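Local atomic coordinates of X-PRO dipeptidase (Streptococcus pyogenes M1 GAS, PDB entry 3O5V), a protein that probably acts as a manganese-dependent proline dipeptidase of the M24B family, splitting Xaa-Pro dipeptides, and is represented here by its creatinase/prolidase N-terminal domain alone. Residues Asp6-Tyr11 with Thr125-Gly130; Pro25-Tyr30 with Tyr99-His104; Val54-Ala59 with Trp83-Ala88. All blocks are in the same frame, centred on the assembly; numbering follows the deposited sequence. Where two conformers were deposited one is given.

Contact 1 of 3, residues Asp6-Tyr11 with Thr125-Gly130; sequences DQIRLY and TPYVQG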
loop_
_atom_site.group_PDB
_atom_site.type_symbol
_atom_site.label_atom_id
_atom_site.label_comp_id
_atom_site.label_asym_id
_atom_site.label_seq_id
_atom_site.Cartn_x
_atom_site.Cartn_y
_atom_site.Cartn_z
ATOM N N ASP A 6 -5.402 11.792 -4.692
ATOM C CA ASP A 6 -5.764 13.061 -4.022
ATOM C C ASP A 6 -7.049 12.864 -3.174
ATOM O O ASP A 6 -7.182 13.437 -2.097
ATOM C CB ASP A 6 -6.004 14.187 -5.032
ATOM C CG ASP A 6 -4.716 14.836 -5.542
ATOM O OD1 ASP A 6 -3.638 14.657 -4.934
ATOM O OD2 ASP A 6 -4.795 15.553 -6.562
ATOM N N GLN A 7 -7.989 12.071 -3.688
ATOM C CA GLN A 7 -9.240 11.780 -2.963
ATOM C C GLN A 7 -8.972 10.925 -1.713
ATOM O O GLN A 7 -9.589 11.143 -0.660
ATOM C CB GLN A 7 -10.263 11.086 -3.873
ATOM C CG GLN A 7 -10.887 11.988 -4.961
ATOM C CD GLN A 7 -11.566 13.246 -4.387
ATOM O OE1 GLN A 7 -12.225 13.202 -3.345
ATOM N NE2 GLN A 7 -11.383 14.368 -5.061
ATOM N N ILE A 8 -8.063 9.954 -1.830
ATOM C CA ILE A 8 -7.687 9.121 -0.670
ATOM C C ILE A 8 -7.017 9.969 0.398
ATOM O O ILE A 8 -7.354 9.864 1.581
ATOM C CB ILE A 8 -6.796 7.920 -1.059
ATOM C CG1 ILE A 8 -7.632 6.925 -1.859
ATOM C CG2 ILE A 8 -6.206 7.229 0.192
ATOM C CD1 ILE A 8 -6.825 6.153 -2.839
ATOM N N ARG A 9 -6.086 10.829 -0.013
ATOM C CA ARG A 9 -5.420 11.705 0.932
ATOM C C ARG A 9 -6.397 12.645 1.662
ATOM O O ARG A 9 -6.241 12.867 2.868
ATOM C CB ARG A 9 -4.243 12.450 0.285
ATOM C CG ARG A 9 -3.054 11.508 -0.070
ATOM C CD ARG A 9 -1.862 12.275 -0.626
ATOM N NE ARG A 9 -2.115 12.719 -2.002
ATOM C CZ ARG A 9 -1.704 12.083 -3.099
ATOM N NH1 ARG A 9 -0.980 10.961 -3.014
ATOM N NH2 ARG A 9 -2.014 12.583 -4.296
ATOM N N LEU A 10 -7.424 13.142 0.965
ATOM C CA LEU A 10 -8.456 13.954 1.616
ATOM C C LEU A 10 -9.189 13.113 2.665
ATOM O O LEU A 10 -9.399 13.555 3.806
ATOM C CB LEU A 10 -9.450 14.482 0.580
ATOM C CG LEU A 10 -10.120 15.848 0.799
ATOM C CD1 LEU A 10 -11.432 15.942 0.023
ATOM C CD2 LEU A 10 -10.297 16.242 2.259
ATOM N N TYR A 11 -9.573 11.904 2.267
ATOM C CA TYR A 11 -10.274 10.971 3.162
ATOM C C TYR A 11 -9.505 10.721 4.453
ATOM O O TYR A 11 -10.073 10.826 5.550
ATOM C CB TYR A 11 -10.531 9.645 2.449
ATOM C CG TYR A 11 -11.272 8.635 3.304
ATOM C CD1 TYR A 11 -12.618 8.818 3.630
ATOM C CD2 TYR A 11 -10.623 7.497 3.786
ATOM C CE1 TYR A 11 -13.308 7.883 4.397
ATOM C CE2 TYR A 11 -11.303 6.559 4.558
ATOM C CZ TYR A 11 -12.638 6.764 4.866
ATOM O OH TYR A 11 -13.309 5.842 5.632
ATOM N N THR A 125 -12.496 -0.783 3.564
ATOM C CA THR A 125 -13.413 -1.325 2.564
ATOM C C THR A 125 -14.686 -0.470 2.349
ATOM O O THR A 125 -15.152 -0.384 1.216
ATOM C CB THR A 125 -13.661 -2.863 2.722
ATOM O OG1 THR A 125 -14.246 -3.139 4.002
ATOM C CG2 THR A 125 -12.314 -3.639 2.575
ATOM N N PRO A 126 -15.208 0.208 3.408
ATOM C CA PRO A 126 -16.285 1.175 3.160
ATOM C C PRO A 126 -15.888 2.278 2.173
ATOM O O PRO A 126 -16.678 2.614 1.293
ATOM C CB PRO A 126 -16.557 1.770 4.550
ATOM C CG PRO A 126 -16.210 0.661 5.489
ATOM C CD PRO A 126 -14.995 0.007 4.860
ATOM N N TYR A 127 -14.683 2.827 2.304
ATOM C CA TYR A 127 -14.226 3.821 1.332
ATOM C C TYR A 127 -14.133 3.212 -0.073
ATOM O O TYR A 127 -14.638 3.785 -1.041
ATOM C CB TYR A 127 -12.884 4.456 1.731
ATOM C CG TYR A 127 -12.406 5.453 0.696
ATOM C CD1 TYR A 127 -12.807 6.791 0.755
ATOM C CD2 TYR A 127 -11.588 5.051 -0.370
ATOM C CE1 TYR A 127 -12.394 7.716 -0.207
ATOM C CE2 TYR A 127 -11.170 5.966 -1.342
ATOM C CZ TYR A 127 -11.580 7.296 -1.251
ATOM O OH TYR A 127 -11.171 8.207 -2.192
ATOM N N VAL A 128 -13.484 2.052 -0.173
ATOM C CA VAL A 128 -13.299 1.364 -1.454
ATOM C C VAL A 128 -14.633 1.070 -2.146
ATOM O O VAL A 128 -14.824 1.431 -3.304
ATOM C CB VAL A 128 -12.437 0.094 -1.283
ATOM C CG1 VAL A 128 -12.496 -0.815 -2.521
ATOM C CG2 VAL A 128 -10.997 0.500 -0.969
ATOM N N GLN A 129 -15.562 0.451 -1.425
ATOM C CA GLN A 129 -16.886 0.156 -1.974
ATOM C C GLN A 129 -17.630 1.415 -2.482
ATOM O O GLN A 129 -18.382 1.342 -3.456
ATOM C CB GLN A 129 -17.728 -0.629 -0.956
ATOM C CG GLN A 129 -17.341 -2.107 -0.828
ATOM C CD GLN A 129 -17.835 -2.750 0.469
ATOM O OE1 GLN A 129 -17.764 -3.972 0.640
ATOM N NE2 GLN A 129 -18.329 -1.930 1.391
ATOM N N GLY A 130 -17.386 2.562 -1.845
ATOM C CA GLY A 130 -18.055 3.815 -2.201
ATOM C C GLY A 130 -17.457 4.681 -3.308
ATOM O O GLY A 130 -17.972 5.769 -3.568
HETATM O O HOH W 1 -13.320 3.054 4.978
#
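Helix 6-11 and helix 125-129 run closer to antiparallel than parallel, at 142°, with axes 12.2 Å apart at closest approach, and Tyr-11 and Tyr-127 bridge that gap. This is a helix-helix contact between the two ends of the chain in the α/β creatinase/prolidase N-terminal domain. Each tyrosine leaves its helix toward the other, and the two side chains slide past one another in opposite directions. Both have CG anti to the backbone N (chi1 178° for Tyr-127), which throws each ring outward to the partner helix. CD1 of Tyr-127 lies over one face of the Tyr-11 ring, displaced toward its rim and 3.5 Å from Tyr-11 CG. The ring centroids are 4.6 Å apart and the planes are inclined at 40°, an oblique pairing. Farther along the same face, the CB of Tyr-127 makes a CH-pi contact with the Tyr-11 ring, 4.1 Å from its centroid. The Tyr-127 and Ile-8 side chains cross at about a right angle, CE2 of Tyr-127 meeting CG1 of Ile-8 at 3.7 Å. Ile-8 itself continues inward onto Ala-20 and Phe-22 of the sheet, connecting the tyrosine pair with the hydrophobic core. At the outer margin, Tyr-127 OH lies 3.5 Å from Gln-7 CB. A water molecule closes the other end of the pair: it accepts the backbone N-H of Tyr-127, with N 3.0 Å away, and is hydrogen-bonded to Tyr-11 OH at 2.9 Å.

Contact 2 of 3, residues Pro25-Tyr30 with Tyr99-His104; sequences PVTINY and YAEFDH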
loop_
_atom_site.group_PDB
_atom_site.type_symbol
_atom_site.label_atom_id
_atom_site.label_comp_id
_atom_site.label_asym_id
_atom_site.label_seq_id
_atom_site.Cartn_x
_atom_site.Cartn_y
_atom_site.Cartn_z
ATOM N N PRO A 25 -5.172 -6.511 -5.582
ATOM C CA PRO A 25 -4.746 -6.139 -6.945
ATOM C C PRO A 25 -5.808 -5.353 -7.730
ATOM O O PRO A 25 -5.465 -4.474 -8.545
ATOM C CB PRO A 25 -4.518 -7.493 -7.611
ATOM C CG PRO A 25 -4.083 -8.386 -6.482
ATOM C CD PRO A 25 -4.918 -7.937 -5.302
ATOM N N VAL A 26 -7.083 -5.644 -7.486
ATOM C CA VAL A 26 -8.162 -4.951 -8.215
ATOM C C VAL A 26 -8.265 -3.484 -7.816
ATOM O O VAL A 26 -8.411 -2.609 -8.688
ATOM C CB VAL A 26 -9.531 -5.684 -8.057
ATOM C CG1 VAL A 26 -10.656 -4.893 -8.723
ATOM C CG2 VAL A 26 -9.424 -7.139 -8.625
ATOM N N THR A 27 -8.183 -3.213 -6.505
ATOM C CA THR A 27 -8.180 -1.839 -5.995
ATOM C C THR A 27 -6.929 -1.100 -6.467
ATOM O O THR A 27 -7.004 0.072 -6.832
ATOM C CB THR A 27 -8.264 -1.795 -4.443
ATOM O OG1 THR A 27 -9.273 -2.715 -3.992
ATOM C CG2 THR A 27 -8.643 -0.383 -3.964
ATOM N N ILE A 28 -5.779 -1.772 -6.456
ATOM C CA ILE A 28 -4.535 -1.122 -6.877
ATOM C C ILE A 28 -4.611 -0.717 -8.361
ATOM O O ILE A 28 -4.182 0.379 -8.737
ATOM C CB ILE A 28 -3.282 -1.998 -6.541
ATOM C CG1 ILE A 28 -3.084 -2.042 -5.007
ATOM C CG2 ILE A 28 -2.035 -1.452 -7.238
ATOM C CD1 ILE A 28 -1.933 -2.986 -4.521
ATOM N N ASN A 29 -5.193 -1.579 -9.193
ATOM C CA ASN A 29 -5.373 -1.252 -10.619
ATOM C C ASN A 29 -6.387 -0.103 -10.790
ATOM O O ASN A 29 -6.206 0.816 -11.621
ATOM C CB ASN A 29 -5.818 -2.507 -11.379
ATOM C CG ASN A 29 -5.679 -2.372 -12.888
ATOM O OD1 ASN A 29 -4.835 -1.623 -13.382
ATOM N ND2 ASN A 29 -6.477 -3.147 -13.626
ATOM N N TYR A 30 -7.441 -0.131 -9.984
ATOM C CA TYR A 30 -8.422 0.958 -9.984
ATOM C C TYR A 30 -7.733 2.298 -9.719
ATOM O O TYR A 30 -7.972 3.287 -10.426
ATOM C CB TYR A 30 -9.496 0.690 -8.934
ATOM C CG TYR A 30 -10.701 1.614 -9.009
ATOM C CD1 TYR A 30 -11.935 1.135 -9.453
ATOM C CD2 TYR A 30 -10.613 2.948 -8.609
ATOM C CE1 TYR A 30 -13.059 1.979 -9.504
ATOM C CE2 TYR A 30 -11.726 3.807 -8.672
ATOM C CZ TYR A 30 -12.938 3.313 -9.123
ATOM O OH TYR A 30 -14.045 4.148 -9.177
ATOM N N TYR A 99 -5.349 2.918 7.704
ATOM C CA TYR A 99 -6.445 2.234 7.040
ATOM C C TYR A 99 -5.939 1.105 6.135
ATOM O O TYR A 99 -4.946 1.281 5.433
ATOM C CB TYR A 99 -7.275 3.237 6.250
ATOM C CG TYR A 99 -8.298 3.937 7.113
ATOM C CD1 TYR A 99 -9.639 3.559 7.069
ATOM C CD2 TYR A 99 -7.924 4.959 7.987
ATOM C CE1 TYR A 99 -10.588 4.183 7.863
ATOM C CE2 TYR A 99 -8.874 5.595 8.799
ATOM C CZ TYR A 99 -10.198 5.198 8.726
ATOM O OH TYR A 99 -11.143 5.810 9.516
ATOM N N ALA A 100 -6.609 -0.050 6.164
ATOM C CA ALA A 100 -6.269 -1.168 5.269
ATOM C C ALA A 100 -7.523 -1.923 4.816
ATOM O O ALA A 100 -8.586 -1.760 5.406
ATOM C CB ALA A 100 -5.252 -2.123 5.939
ATOM N N GLU A 101 -7.401 -2.723 3.756
ATOM C CA GLU A 101 -8.556 -3.398 3.150
ATOM C C GLU A 101 -8.808 -4.734 3.833
ATOM O O GLU A 101 -8.277 -5.773 3.406
ATOM C CB GLU A 101 -8.340 -3.642 1.647
ATOM C CG GLU A 101 -8.124 -2.393 0.844
ATOM C CD GLU A 101 -7.969 -2.700 -0.630
ATOM O OE1 GLU A 101 -6.823 -2.940 -1.077
ATOM O OE2 GLU A 101 -8.997 -2.711 -1.337
ATOM N N PHE A 102 -9.644 -4.702 4.871
ATOM C CA PHE A 102 -9.903 -5.890 5.699
ATOM C C PHE A 102 -10.599 -7.017 4.918
ATOM O O PHE A 102 -10.494 -8.188 5.309
ATOM C CB PHE A 102 -10.728 -5.522 6.943
ATOM C CG PHE A 102 -9.953 -4.816 8.047
ATOM C CD1 PHE A 102 -8.617 -4.424 7.892
ATOM C CD2 PHE A 102 -10.595 -4.525 9.260
ATOM C CE1 PHE A 102 -7.932 -3.775 8.934
ATOM C CE2 PHE A 102 -9.932 -3.875 10.297
ATOM C CZ PHE A 102 -8.594 -3.497 10.136
ATOM N N ASP A 103 -11.287 -6.680 3.819
ATOM C CA ASP A 103 -11.895 -7.720 2.961
ATOM C C ASP A 103 -10.938 -8.482 2.049
ATOM O O ASP A 103 -11.332 -9.473 1.425
ATOM C CB ASP A 103 -13.053 -7.182 2.119
ATOM C CG ASP A 103 -14.394 -7.369 2.796
ATOM O OD1 ASP A 103 -14.550 -8.324 3.592
ATOM O OD2 ASP A 103 -15.289 -6.548 2.530
ATOM N N HIS A 104 -9.695 -8.018 1.953
ATOM C CA HIS A 104 -8.720 -8.678 1.094
ATOM C C HIS A 104 -7.487 -9.165 1.864
ATOM O O HIS A 104 -6.986 -10.264 1.643
ATOM C CB HIS A 104 -8.296 -7.768 -0.072
ATOM C CG HIS A 104 -7.111 -8.298 -0.803
ATOM N ND1 HIS A 104 -7.219 -9.182 -1.858
ATOM C CD2 HIS A 104 -5.789 -8.154 -0.562
ATOM C CE1 HIS A 104 -6.008 -9.521 -2.265
ATOM N NE2 HIS A 104 -5.124 -8.905 -1.499
#
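A buried hydrogen bond between Thr-27 and Glu-101, flanked by a small Pro-25/His-104 contact, joins helix 25-32 to the loop that follows strand 97-100. In this α/β domain, strand 97-100 lies between strands 19-22 and 120-123 of the mixed sheet, and the contact is made just beyond its C-terminal end, at the first turn of the helix. Thr-27 and Glu-101 approach from opposite directions. OG1 of Thr-27 donates to OE2 of Glu-101 at 2.7 Å, and OE2 receives it on its syn lone pair, the side of the other oxygen. The threonine hydroxyl is placed there by a chi1 of -45°, which sets OG1 beside the backbone N, while the glutamate chain extends beyond CG to cover the distance. The same approach brings Thr-27 CB to 3.3 Å from Glu-101 OE2, a close fit around the bond. The other oxygen, OE1, accepts the backbone N-H groups of Ser-23 and Asp-24, so three donors grip the carboxylate where the strand 19-22 chain turns into the helix. These donors and the nearby helix N-terminus would be expected to stabilise a negative charge on this buried group. Val-128 of helix 125-129 and Phe-22 pack against both Thr-27 and Glu-101, giving the polar pair an apolar surround. Within the loop, His-104 N bonds to Glu-101 O at 3.0 Å, turning the chain back toward the helix. The histidine then crosses the proline ring at about a right angle, with its CE1 3.6 Å from CD of Pro-25.

Contact 3 of 3, residues Val54-Ala59 with Trp83-Ala88; sequences VLFVPA and WEKIKA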
loop_
_atom_site.group_PDB
_atom_site.type_symbol
_atom_site.label_atom_id
_atom_site.label_comp_id
_atom_site.label_asym_id
_atom_site.label_seq_id
_atom_site.Cartn_x
_atom_site.Cartn_y
_atom_site.Cartn_z
ATOM N N VAL A 54 3.852 5.093 -2.305
ATOM C CA VAL A 54 4.900 4.122 -2.612
ATOM C C VAL A 54 4.282 2.788 -3.002
ATOM O O VAL A 54 3.490 2.212 -2.235
ATOM C CB VAL A 54 5.854 3.896 -1.417
ATOM C CG1 VAL A 54 6.945 2.877 -1.785
ATOM C CG2 VAL A 54 6.490 5.209 -0.976
ATOM N N LEU A 55 4.654 2.287 -4.182
ATOM C CA LEU A 55 4.245 0.950 -4.578
ATOM C C LEU A 55 5.339 -0.053 -4.225
ATOM O O LEU A 55 6.505 0.142 -4.587
ATOM C CB LEU A 55 3.912 0.866 -6.078
ATOM C CG LEU A 55 3.385 -0.517 -6.505
ATOM C CD1 LEU A 55 2.000 -0.796 -5.935
ATOM C CD2 LEU A 55 3.370 -0.642 -8.014
ATOM N N PHE A 56 4.946 -1.117 -3.531
ATOM C CA PHE A 56 5.859 -2.210 -3.148
ATOM C C PHE A 56 5.459 -3.497 -3.872
ATOM O O PHE A 56 4.320 -3.958 -3.724
ATOM C CB PHE A 56 5.813 -2.429 -1.620
ATOM C CG PHE A 56 6.776 -3.488 -1.138
ATOM C CD1 PHE A 56 8.129 -3.196 -0.994
ATOM C CD2 PHE A 56 6.330 -4.777 -0.838
ATOM C CE1 PHE A 56 9.053 -4.187 -0.574
ATOM C CE2 PHE A 56 7.233 -5.770 -0.402
ATOM C CZ PHE A 56 8.601 -5.466 -0.279
ATOM N N VAL A 57 6.386 -4.075 -4.646
ATOM C CA VAL A 57 6.098 -5.236 -5.495
ATOM C C VAL A 57 7.230 -6.282 -5.473
ATOM O O VAL A 57 8.347 -5.974 -5.073
ATOM C CB VAL A 57 5.855 -4.800 -6.996
ATOM C CG1 VAL A 57 4.540 -4.028 -7.139
ATOM C CG2 VAL A 57 7.031 -3.957 -7.536
ATOM N N PRO A 58 6.948 -7.520 -5.931
ATOM C CA PRO A 58 8.081 -8.410 -6.219
ATOM C C PRO A 58 9.013 -7.786 -7.254
ATOM O O PRO A 58 8.544 -7.098 -8.175
ATOM C CB PRO A 58 7.417 -9.644 -6.823
ATOM C CG PRO A 58 5.965 -9.568 -6.411
ATOM C CD PRO A 58 5.654 -8.120 -6.292
ATOM N N ALA A 59 10.314 -8.044 -7.121
ATOM C CA ALA A 59 11.322 -7.512 -8.043
ATOM C C ALA A 59 10.929 -7.781 -9.489
ATOM O O ALA A 59 11.135 -6.939 -10.357
ATOM C CB ALA A 59 12.677 -8.143 -7.758
ATOM N N TRP A 83 9.171 -8.021 4.774
ATOM C CA TRP A 83 8.805 -7.121 5.861
ATOM C C TRP A 83 9.971 -6.206 6.244
ATOM O O TRP A 83 9.782 -5.004 6.455
ATOM C CB TRP A 83 8.274 -7.918 7.066
ATOM C CG TRP A 83 7.240 -8.917 6.631
ATOM C CD1 TRP A 83 7.378 -10.274 6.580
ATOM C CD2 TRP A 83 5.930 -8.623 6.130
ATOM N NE1 TRP A 83 6.229 -10.850 6.093
ATOM C CE2 TRP A 83 5.323 -9.859 5.806
ATOM C CE3 TRP A 83 5.213 -7.437 5.918
ATOM C CZ2 TRP A 83 4.022 -9.946 5.289
ATOM C CZ3 TRP A 83 3.910 -7.520 5.399
ATOM C CH2 TRP A 83 3.336 -8.768 5.095
ATOM N N GLU A 84 11.174 -6.779 6.295
ATOM C CA GLU A 84 12.394 -5.999 6.528
ATOM C C GLU A 84 12.619 -5.012 5.399
ATOM O O GLU A 84 13.010 -3.874 5.640
ATOM C CB GLU A 84 13.611 -6.921 6.668
ATOM C CG GLU A 84 13.463 -7.911 7.816
ATOM C CD GLU A 84 14.704 -8.764 8.089
ATOM O OE1 GLU A 84 15.610 -8.852 7.224
ATOM O OE2 GLU A 84 14.760 -9.360 9.193
ATOM N N LYS A 85 12.359 -5.444 4.167
ATOM C CA LYS A 85 12.537 -4.570 3.012
ATOM C C LYS A 85 11.584 -3.364 3.040
ATOM O O LYS A 85 11.993 -2.235 2.787
ATOM C CB LYS A 85 12.393 -5.363 1.706
ATOM C CG LYS A 85 12.731 -4.568 0.440
ATOM C CD LYS A 85 14.223 -4.238 0.311
ATOM C CE LYS A 85 14.545 -3.764 -1.101
ATOM N NZ LYS A 85 15.986 -3.447 -1.283
ATOM N N ILE A 86 10.316 -3.595 3.359
ATOM C CA ILE A 86 9.359 -2.486 3.476
ATOM C C ILE A 86 9.852 -1.456 4.502
ATOM O O ILE A 86 9.841 -0.245 4.248
ATOM C CB ILE A 86 7.959 -2.983 3.878
ATOM C CG1 ILE A 86 7.352 -3.807 2.739
ATOM C CG2 ILE A 86 7.059 -1.791 4.266
ATOM C CD1 ILE A 86 6.217 -4.781 3.170
ATOM N N LYS A 87 10.261 -1.955 5.666
ATOM C CA LYS A 87 10.867 -1.120 6.704
ATOM C C LYS A 87 12.062 -0.326 6.151
ATOM O O LYS A 87 12.200 0.859 6.440
ATOM C CB LYS A 87 11.285 -1.980 7.914
ATOM C CG LYS A 87 11.996 -1.211 9.051
ATOM C CD LYS A 87 11.102 -0.141 9.658
ATOM C CE LYS A 87 11.831 0.630 10.772
ATOM N NZ LYS A 87 10.969 1.690 11.362
ATOM N N ALA A 88 12.896 -0.974 5.339
ATOM C CA ALA A 88 14.104 -0.342 4.796
ATOM C C ALA A 88 13.810 0.745 3.756
ATOM O O ALA A 88 14.519 1.760 3.709
ATOM C CB ALA A 88 15.054 -1.401 4.213
#
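OD1 of Asn-81 accepts two backbone N-H groups, a hydrogen bond from Glu-84 and a weak one from Trp-83, at the start of the helix from which Lys-85 and Ile-86 reach Phe-56. The contact with strand 54-58 is apolar and turns on the Phe-56 ring. Ile-86 places CG1 almost exactly over the ring centre, 3.5 Å from the centroid of Phe-56 and only 6° off the normal, a well-aligned CH-pi contact. The isoleucine crosses the phenylalanine side chain at about a right angle, and its CD1 carries on across the same face toward CE2 of Phe-56, 3.8 Å away. Lys-85 comes instead to the edge: its CG lies near the ring plane, 3.8 Å from Phe-56 CE1. A bend at chi2 (69°) then carries the ammonium end of the lysine away from the ring. Tyr-76 meets the phenylalanine with its ring nearly parallel, and Phe-44 and Phe-46 of the adjacent strand also touch Ile-86, while Leu-55 and Val-57, the strand neighbours of Phe-56, pack instead on helix 62-68. Helices thus cover both faces of the mixed sheet, the layered α/β architecture of the creatinase/prolidase N-terminal domain.

The three contacts use six different helices, strands and loops of one domain. Contact 3 is the buried, wholly apolar one, a helix laid on the sheet, whereas contact 1 is a partly exposed helix pair whose aromatic packing is finished by water. Contact 2 is intermediate in burial and differs in chemistry, depending on a carboxylate held by several donors. Contacts 1 and 2 adjoin, their centres about 11 Å apart: Thr-125 packs on the 101-103 loop and Val-128 on Glu-101. Contact 3 lies across the centre of the chain from both, touching contact 2 lightly through Ile-28 and Leu-55 and contact 1 not at all.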